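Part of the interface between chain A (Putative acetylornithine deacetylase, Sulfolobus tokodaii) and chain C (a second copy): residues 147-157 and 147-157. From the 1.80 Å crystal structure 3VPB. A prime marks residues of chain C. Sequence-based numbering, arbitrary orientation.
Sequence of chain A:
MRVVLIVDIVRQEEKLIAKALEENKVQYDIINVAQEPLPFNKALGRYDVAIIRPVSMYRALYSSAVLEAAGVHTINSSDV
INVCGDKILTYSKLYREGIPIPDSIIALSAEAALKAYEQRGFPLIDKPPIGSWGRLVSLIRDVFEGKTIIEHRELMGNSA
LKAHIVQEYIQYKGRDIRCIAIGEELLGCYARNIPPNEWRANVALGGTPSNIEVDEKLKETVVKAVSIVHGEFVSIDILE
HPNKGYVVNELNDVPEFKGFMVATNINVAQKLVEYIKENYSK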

ATOM      1  N   LYS A 147       5.918   8.706  18.584  1.00 15.57           N
ATOM      2  CA  LYS A 147       6.592   9.112  17.346  1.00 15.89           C
ATOM      3  C   LYS A 147       6.730   7.950  16.377  1.00 15.85           C
ATOM      4  O   LYS A 147       6.521   8.121  15.178  1.00 14.16           O
ATOM      5  CB  LYS A 147       7.976   9.722  17.623  1.00 15.99           C
ATOM      6  CG  LYS A 147       7.888  11.175  18.103  1.00 19.89           C
ATOM      7  CD  LYS A 147       9.281  11.774  18.305  1.00 22.60           C
ATOM      8  CE  LYS A 147       9.166  13.178  18.902  1.00 28.17           C
ATOM      9  NZ  LYS A 147      10.515  13.801  19.129  1.00 29.03           N
ATOM     10  N   THR A 148       7.114   6.781  16.885  1.00 15.52           N
ATOM     11  CA  THR A 148       7.261   5.627  16.003  1.00 16.31           C
ATOM     12  C   THR A 148       5.906   5.126  15.470  1.00 16.05           C
ATOM     13  O   THR A 148       5.810   4.775  14.297  1.00 16.09           O
ATOM     14  CB  THR A 148       8.140   4.505  16.620  1.00 17.92           C
ATOM     15  OG1 THR A 148       8.504   3.583  15.586  1.00 19.79           O
ATOM     16  CG2 THR A 148       7.373   3.750  17.694  1.00 19.26           C
ATOM     17  N   ILE A 149       4.854   5.155  16.296  1.00 15.22           N
ATOM     18  CA  ILE A 149       3.506   4.800  15.805  1.00 15.87           C
ATOM     19  C   ILE A 149       3.064   5.759  14.689  1.00 15.21           C
ATOM     20  O   ILE A 149       2.554   5.327  13.648  1.00 16.01           O
ATOM     21  CB  ILE A 149       2.465   4.694  16.944  1.00 15.27           C
ATOM     22  CG1 ILE A 149       2.791   3.503  17.860  1.00 16.93           C
ATOM     23  CG2 ILE A 149       1.010   4.521  16.387  1.00 17.64           C
ATOM     24  CD1 ILE A 149       2.764   2.137  17.141  1.00 20.82           C
ATOM     25  N   ILE A 150       3.262   7.060  14.902  1.00 14.66           N
ATOM     26  CA  ILE A 150       2.941   8.056  13.863  1.00 14.88           C
ATOM     27  C   ILE A 150       3.617   7.708  12.526  1.00 14.65           C
ATOM     28  O   ILE A 150       2.977   7.723  11.479  1.00 14.91           O
ATOM     29  CB  ILE A 150       3.302   9.492  14.317  1.00 14.58           C
ATOM     30  CG1 ILE A 150       2.269  10.007  15.345  1.00 14.52           C
ATOM     31  CG2 ILE A 150       3.371  10.423  13.107  1.00 15.63           C
ATOM     32  CD1 ILE A 150       2.696  11.270  16.104  1.00 15.57           C
ATOM     33  N   GLU A 151       4.897   7.374  12.566  1.00 15.05           N
ATOM     34  CA  GLU A 151       5.614   7.042  11.344  1.00 15.74           C
ATOM     35  C   GLU A 151       5.034   5.831  10.638  1.00 15.86           C
ATOM     36  O   GLU A 151       4.913   5.821   9.389  1.00 17.02           O
ATOM     37  CB  GLU A 151       7.109   6.803  11.620  1.00 15.45           C
ATOM     38  CG  GLU A 151       7.855   8.059  11.961  1.00 19.24           C
ATOM     39  CD  GLU A 151       9.371   7.829  12.101  1.00 20.61           C
ATOM     40  OE1 GLU A 151      10.093   8.832  12.314  1.00 22.10           O
ATOM     41  OE2 GLU A 151       9.819   6.673  11.985  1.00 23.69           O
ATOM     42  N   HIS A 152       4.705   4.808  11.433  1.00 15.86           N
ATOM     43  CA  HIS A 152       4.121   3.574  10.907  1.00 16.22           C
ATOM     44  C   HIS A 152       2.766   3.819  10.229  1.00 16.50           C
ATOM     45  O   HIS A 152       2.547   3.313   9.111  1.00 17.58           O
ATOM     46  CB  HIS A 152       4.051   2.466  11.985  1.00 16.28           C
ATOM     47  CG  HIS A 152       5.381   1.804  12.249  1.00 15.82           C
ATOM     48  ND1 HIS A 152       6.406   2.435  12.925  1.00 17.59           N
ATOM     49  CD2 HIS A 152       5.855   0.583  11.913  1.00 17.75           C
ATOM     50  CE1 HIS A 152       7.461   1.637  12.980  1.00 15.19           C
ATOM     51  NE2 HIS A 152       7.154   0.505  12.375  1.00 17.57           N
ATOM     52  N   ARG A 153       1.877   4.591  10.867  1.00 15.93           N
ATOM     53  CA  ARG A 153       0.564   4.876  10.262  1.00 17.87           C
ATOM     54  C   ARG A 153       0.699   5.612   8.931  1.00 18.54           C
ATOM     55  O   ARG A 153      -0.092   5.393   8.000  1.00 18.40           O
ATOM     56  CB  ARG A 153      -0.335   5.711  11.187  1.00 17.93           C
ATOM     57  CG  ARG A 153      -0.673   5.079  12.522  1.00 18.63           C
ATOM     58  CD  ARG A 153      -1.776   4.004  12.467  1.00 16.54           C
ATOM     59  NE  ARG A 153      -1.798   3.392  13.793  1.00 18.97           N
ATOM     60  CZ  ARG A 153      -2.529   3.812  14.822  1.00 17.07           C
ATOM     61  NH1 ARG A 153      -3.362   4.834  14.696  1.00 18.33           N
ATOM     62  NH2 ARG A 153      -2.398   3.199  15.991  1.00 14.84           N
ATOM     63  N   GLU A 154       1.701   6.473   8.833  1.00 19.86           N
ATOM     64  CA  GLU A 154       1.913   7.266   7.599  1.00 22.00           C
ATOM     65  C   GLU A 154       2.188   6.407   6.370  1.00 22.59           C
ATOM     66  O   GLU A 154       2.026   6.866   5.221  1.00 22.44           O
ATOM     67  CB  GLU A 154       3.026   8.297   7.804  1.00 23.06           C
ATOM     68  CG  GLU A 154       2.603   9.430   8.708  1.00 25.51           C
ATOM     69  CD  GLU A 154       1.403  10.167   8.143  1.00 31.99           C
ATOM     70  OE1 GLU A 154       1.566  10.847   7.103  1.00 34.81           O
ATOM     71  OE2 GLU A 154       0.289  10.048   8.717  1.00 34.22           O
ATOM     72  N   LEU A 155       2.592   5.161   6.603  1.00 22.83           N
ATOM     73  CA  LEU A 155       2.949   4.279   5.503  1.00 24.36           C
ATOM     74  C   LEU A 155       1.841   3.299   5.151  1.00 23.61           C
ATOM     75  O   LEU A 155       2.053   2.351   4.393  1.00 24.46           O
ATOM     76  CB  LEU A 155       4.271   3.555   5.799  1.00 25.14           C
ATOM     77  CG  LEU A 155       5.580   4.289   5.427  1.00 28.28           C
ATOM     78  CD1 LEU A 155       5.609   5.769   5.771  1.00 31.46           C
ATOM     79  CD2 LEU A 155       6.797   3.585   6.019  1.00 28.94           C
ATOM     80  N   MET A 156       0.639   3.536   5.680  1.00 22.94           N
ATOM     81  CA  MET A 156      -0.493   2.659   5.383  1.00 22.09           C
ATOM     82  C   MET A 156      -1.074   2.998   4.016  1.00 21.58           C
ATOM     83  O   MET A 156      -1.074   4.165   3.621  1.00 22.51           O
ATOM     84  CB  MET A 156      -1.583   2.789   6.455  1.00 22.11           C
ATOM     85  CG  MET A 156      -1.143   2.358   7.874  1.00 22.64           C
ATOM     86  SD  MET A 156      -0.930   0.575   8.039  1.00 26.63           S
ATOM     87  CE  MET A 156       0.776   0.280   7.537  1.00 26.75           C
ATOM     88  N   GLY A 157      -1.603   1.983   3.336  1.00 20.58           N
ATOM     89  CA  GLY A 157      -2.115   2.118   1.979  1.00 19.92           C
ATOM     90  C   GLY A 157      -3.572   2.531   1.882  1.00 19.53           C
ATOM     91  O   GLY A 157      -4.046   2.853   0.807  1.00 21.04           O
TER
ATOM     92  N   LYS C 147       4.431  -6.117  19.725  1.00 16.50           N
ATOM     93  CA  LYS C 147       3.293  -6.650  18.998  1.00 16.25           C
ATOM     94  C   LYS C 147       2.637  -5.635  18.057  1.00 15.76           C
ATOM     95  O   LYS C 147       2.289  -5.981  16.925  1.00 14.55           O
ATOM     96  CB  LYS C 147       2.271  -7.260  19.955  1.00 16.25           C
ATOM     97  CG  LYS C 147       2.638  -8.664  20.383  1.00 18.62           C
ATOM     98  CD  LYS C 147       1.629  -9.245  21.358  1.00 20.12           C
ATOM     99  CE  LYS C 147       2.138 -10.569  21.867  1.00 25.67           C
ATOM    100  NZ  LYS C 147       1.127 -11.249  22.694  1.00 26.29           N
ATOM    101  N   THR C 148       2.478  -4.392  18.516  1.00 16.28           N
ATOM    102  CA  THR C 148       1.860  -3.369  17.652  1.00 17.36           C
ATOM    103  C   THR C 148       2.762  -3.030  16.480  1.00 16.17           C
ATOM    104  O   THR C 148       2.296  -2.860  15.362  1.00 15.47           O
ATOM    105  CB  THR C 148       1.364  -2.082  18.411  1.00 18.50           C
ATOM    106  OG1 THR C 148       0.421  -1.357  17.579  1.00 21.75           O
ATOM    107  CG2 THR C 148       2.502  -1.153  18.780  1.00 21.14           C
ATOM    108  N   ILE C 149       4.063  -2.978  16.716  1.00 16.05           N
ATOM    109  CA  ILE C 149       4.988  -2.732  15.609  1.00 15.75           C
ATOM    110  C   ILE C 149       4.944  -3.843  14.540  1.00 15.07           C
ATOM    111  O   ILE C 149       4.949  -3.563  13.337  1.00 14.96           O
ATOM    112  CB  ILE C 149       6.399  -2.453  16.157  1.00 15.97           C
ATOM    113  CG1 ILE C 149       6.413  -1.088  16.873  1.00 17.38           C
ATOM    114  CG2 ILE C 149       7.486  -2.574  15.055  1.00 17.48           C
ATOM    115  CD1 ILE C 149       6.104   0.115  15.984  1.00 23.82           C
ATOM    116  N   ILE C 150       4.896  -5.099  14.971  1.00 14.89           N
ATOM    117  CA  ILE C 150       4.806  -6.208  14.030  1.00 14.05           C
ATOM    118  C   ILE C 150       3.566  -6.075  13.180  1.00 14.95           C
ATOM    119  O   ILE C 150       3.596  -6.289  11.962  1.00 16.67           O
ATOM    120  CB  ILE C 150       4.815  -7.569  14.803  1.00 14.88           C
ATOM    121  CG1 ILE C 150       6.234  -7.890  15.317  1.00 13.70           C
ATOM    122  CG2 ILE C 150       4.240  -8.698  13.970  1.00 15.71           C
ATOM    123  CD1 ILE C 150       6.230  -9.008  16.384  1.00 18.22           C
ATOM    124  N   GLU C 151       2.461  -5.735  13.832  1.00 14.21           N
ATOM    125  CA  GLU C 151       1.188  -5.615  13.164  1.00 16.35           C
ATOM    126  C   GLU C 151       1.201  -4.517  12.110  1.00 15.28           C
ATOM    127  O   GLU C 151       0.693  -4.725  11.004  1.00 16.62           O
ATOM    128  CB  GLU C 151       0.141  -5.283  14.215  1.00 16.79           C
ATOM    129  CG  GLU C 151      -1.233  -5.866  14.008  1.00 23.13           C
ATOM    130  CD  GLU C 151      -2.026  -5.742  15.298  1.00 25.04           C
ATOM    131  OE1 GLU C 151      -2.410  -6.800  15.888  1.00 28.37           O
ATOM    132  OE2 GLU C 151      -2.178  -4.583  15.751  1.00 24.54           O
ATOM    133  N   HIS C 152       1.748  -3.348  12.450  1.00 15.15           N
ATOM    134  CA  HIS C 152       1.845  -2.240  11.493  1.00 14.74           C
ATOM    135  C   HIS C 152       2.683  -2.614  10.269  1.00 15.99           C
ATOM    136  O   HIS C 152       2.292  -2.362   9.131  1.00 15.95           O
ATOM    137  CB  HIS C 152       2.437  -0.990  12.138  1.00 14.97           C
ATOM    138  CG  HIS C 152       1.460  -0.242  12.994  1.00 16.99           C
ATOM    139  ND1 HIS C 152       1.123  -0.647  14.267  1.00 17.65           N
ATOM    140  CD2 HIS C 152       0.775   0.905  12.771  1.00 18.37           C
ATOM    141  CE1 HIS C 152       0.248   0.203  14.783  1.00 17.64           C
ATOM    142  NE2 HIS C 152       0.026   1.156  13.899  1.00 18.49           N
ATOM    143  N   ARG C 153       3.846  -3.196  10.509  1.00 16.21           N
ATOM    144  CA  ARG C 153       4.725  -3.567   9.392  1.00 17.67           C
ATOM    145  C   ARG C 153       4.174  -4.650   8.465  1.00 19.21           C
ATOM    146  O   ARG C 153       4.462  -4.624   7.259  1.00 18.91           O
ATOM    147  CB  ARG C 153       6.115  -3.932   9.901  1.00 17.01           C
ATOM    148  CG  ARG C 153       6.714  -2.721  10.589  1.00 17.73           C
ATOM    149  CD  ARG C 153       8.213  -2.753  10.568  1.00 15.72           C
ATOM    150  NE  ARG C 153       8.708  -1.893  11.633  1.00 17.01           N
ATOM    151  CZ  ARG C 153       9.917  -2.001  12.166  1.00 19.33           C
ATOM    152  NH1 ARG C 153      10.747  -2.930  11.714  1.00 17.21           N
ATOM    153  NH2 ARG C 153      10.271  -1.200  13.151  1.00 18.31           N
ATOM    154  N   GLU C 154       3.375  -5.566   9.016  1.00 21.08           N
ATOM    155  CA  GLU C 154       2.664  -6.571   8.184  1.00 23.57           C
ATOM    156  C   GLU C 154       1.734  -5.948   7.158  1.00 24.25           C
ATOM    157  O   GLU C 154       1.487  -6.541   6.114  1.00 23.55           O
ATOM    158  CB  GLU C 154       1.851  -7.539   9.044  1.00 24.15           C
ATOM    159  CG  GLU C 154       2.726  -8.440   9.876  1.00 26.90           C
ATOM    160  CD  GLU C 154       3.633  -9.285   9.020  1.00 32.11           C
ATOM    161  OE1 GLU C 154       3.116 -10.203   8.338  1.00 35.20           O
ATOM    162  OE2 GLU C 154       4.865  -9.045   9.039  1.00 32.98           O
ATOM    163  N   LEU C 155       1.216  -4.765   7.481  1.00 25.43           N
ATOM    164  CA  LEU C 155       0.252  -4.058   6.628  1.00 27.47           C
ATOM    165  C   LEU C 155       0.870  -3.081   5.626  1.00 28.20           C
ATOM    166  O   LEU C 155       0.145  -2.362   4.926  1.00 29.46           O
ATOM    167  CB  LEU C 155      -0.779  -3.323   7.492  1.00 27.13           C
ATOM    168  CG  LEU C 155      -1.938  -4.140   8.039  1.00 27.98           C
ATOM    169  CD1 LEU C 155      -2.792  -3.281   8.959  1.00 29.14           C
ATOM    170  CD2 LEU C 155      -2.788  -4.709   6.899  1.00 29.84           C
ATOM    171  N   MET C 156       2.195  -3.060   5.526  1.00 28.47           N
ATOM    172  CA  MET C 156       2.837  -2.170   4.563  1.00 29.02           C
ATOM    173  C   MET C 156       2.985  -2.778   3.153  1.00 28.88           C
ATOM    174  O   MET C 156       2.981  -4.001   2.979  1.00 29.12           O
ATOM    175  CB  MET C 156       4.179  -1.665   5.098  1.00 29.36           C
ATOM    176  CG  MET C 156       4.013  -0.447   5.999  1.00 30.41           C
ATOM    177  SD  MET C 156       5.389  -0.227   7.129  1.00 29.26           S
ATOM    178  CE  MET C 156       4.483   0.475   8.512  1.00 24.94           C
ATOM    179  N   GLY C 157       3.168  -1.909   2.162  1.00 28.68           N
ATOM    180  CA  GLY C 157       3.102  -2.303   0.754  1.00 28.39           C
ATOM    181  C   GLY C 157       4.400  -2.757   0.102  1.00 28.37           C
ATOM    182  O   GLY C 157       4.397  -3.164  -1.064  1.00 28.57           O
TER
HETATM  183  O   HOH W   1       3.482   0.869   2.787  1.00 36.79           O
HETATM  184  O   HOH W   2      -1.815  -0.536   4.796  1.00 34.88           O

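The same segment from two copies of the protein meets across a near-twofold arrangement in which like faces like. The two helices run in nearly the same direction, with axes 17° apart and 10.1 Å at closest approach, and the chains draw together toward their C-terminal ends: the CA atoms of Ile149 and Ile149′ are 7.7 Å apart, those of His152 and His152′ 6.3 Å, and those of Met156 and Met156′ 5.9 Å. Together the stretches bury 584 Å², with the histidines and methionines contributing most.

The polar part of the contact is a reciprocal pair of hydrogen bonds. Arg153 NE donates to His152′ NE2 at 2.9 Å, and Arg153′ NE donates to His152 NE2 at 3.0 Å, both nearly linear. Each imidazole is held for this role by its own helix, since His152 ND1 donates to Thr148 O (2.8 Å) and His152′ ND1 to Thr148′ O (2.7 Å). With ND1 acting as donor, NE2, the other ring nitrogen, is left as the acceptor. Histidine thus links its own backbone to the neighbouring chain. The arginines reach it by different routes: chi2 is m in Arg153 but t in Arg153′, yet both bring NE to the edge of the opposing ring. Their NH1 and NH2 atoms are hydrogen-bonded elsewhere in the structure.

Apolar contacts lie to both sides of these hydrogen bonds along the chain. Ile149 and Ile149′ share an m, m rotamer that carries their ends inward, and their CD1 atoms meet at 4.1 Å. Ile149′ CD1 also sits over one face of the His152 ring, 3.7 Å from its centroid, in a CH-pi contact. The reciprocal approach, Ile149 CD1 to His152′ CE1 at 4.0 Å, is oblique. The two imidazoles themselves do not stack; their planes are inclined at 83°.

Beyond the histidines, the flexible methionines fill the space just beyond the ends of the helices with different conformations. Met156 (m, m, p) brings CE to 3.7 Å from Met156′ CG and 3.9 Å from Leu155′ CB, whereas the more extended Met156′ sends CE to 3.7 Å from His152 CD2, while its CG lies 4.0 Å from Leu155 CB. The pairing therefore departs from exact symmetry here.

Two waters complete the contact at Leu155 and Gly157 of both chains. Water 1 donates to Leu155 O (2.6 Å) and accepts from Gly157′ N (2.9 Å); water 2 likewise joins Leu155′ O (2.7 Å) to Gly157 N (2.9 Å), satisfying main-chain groups across the interface.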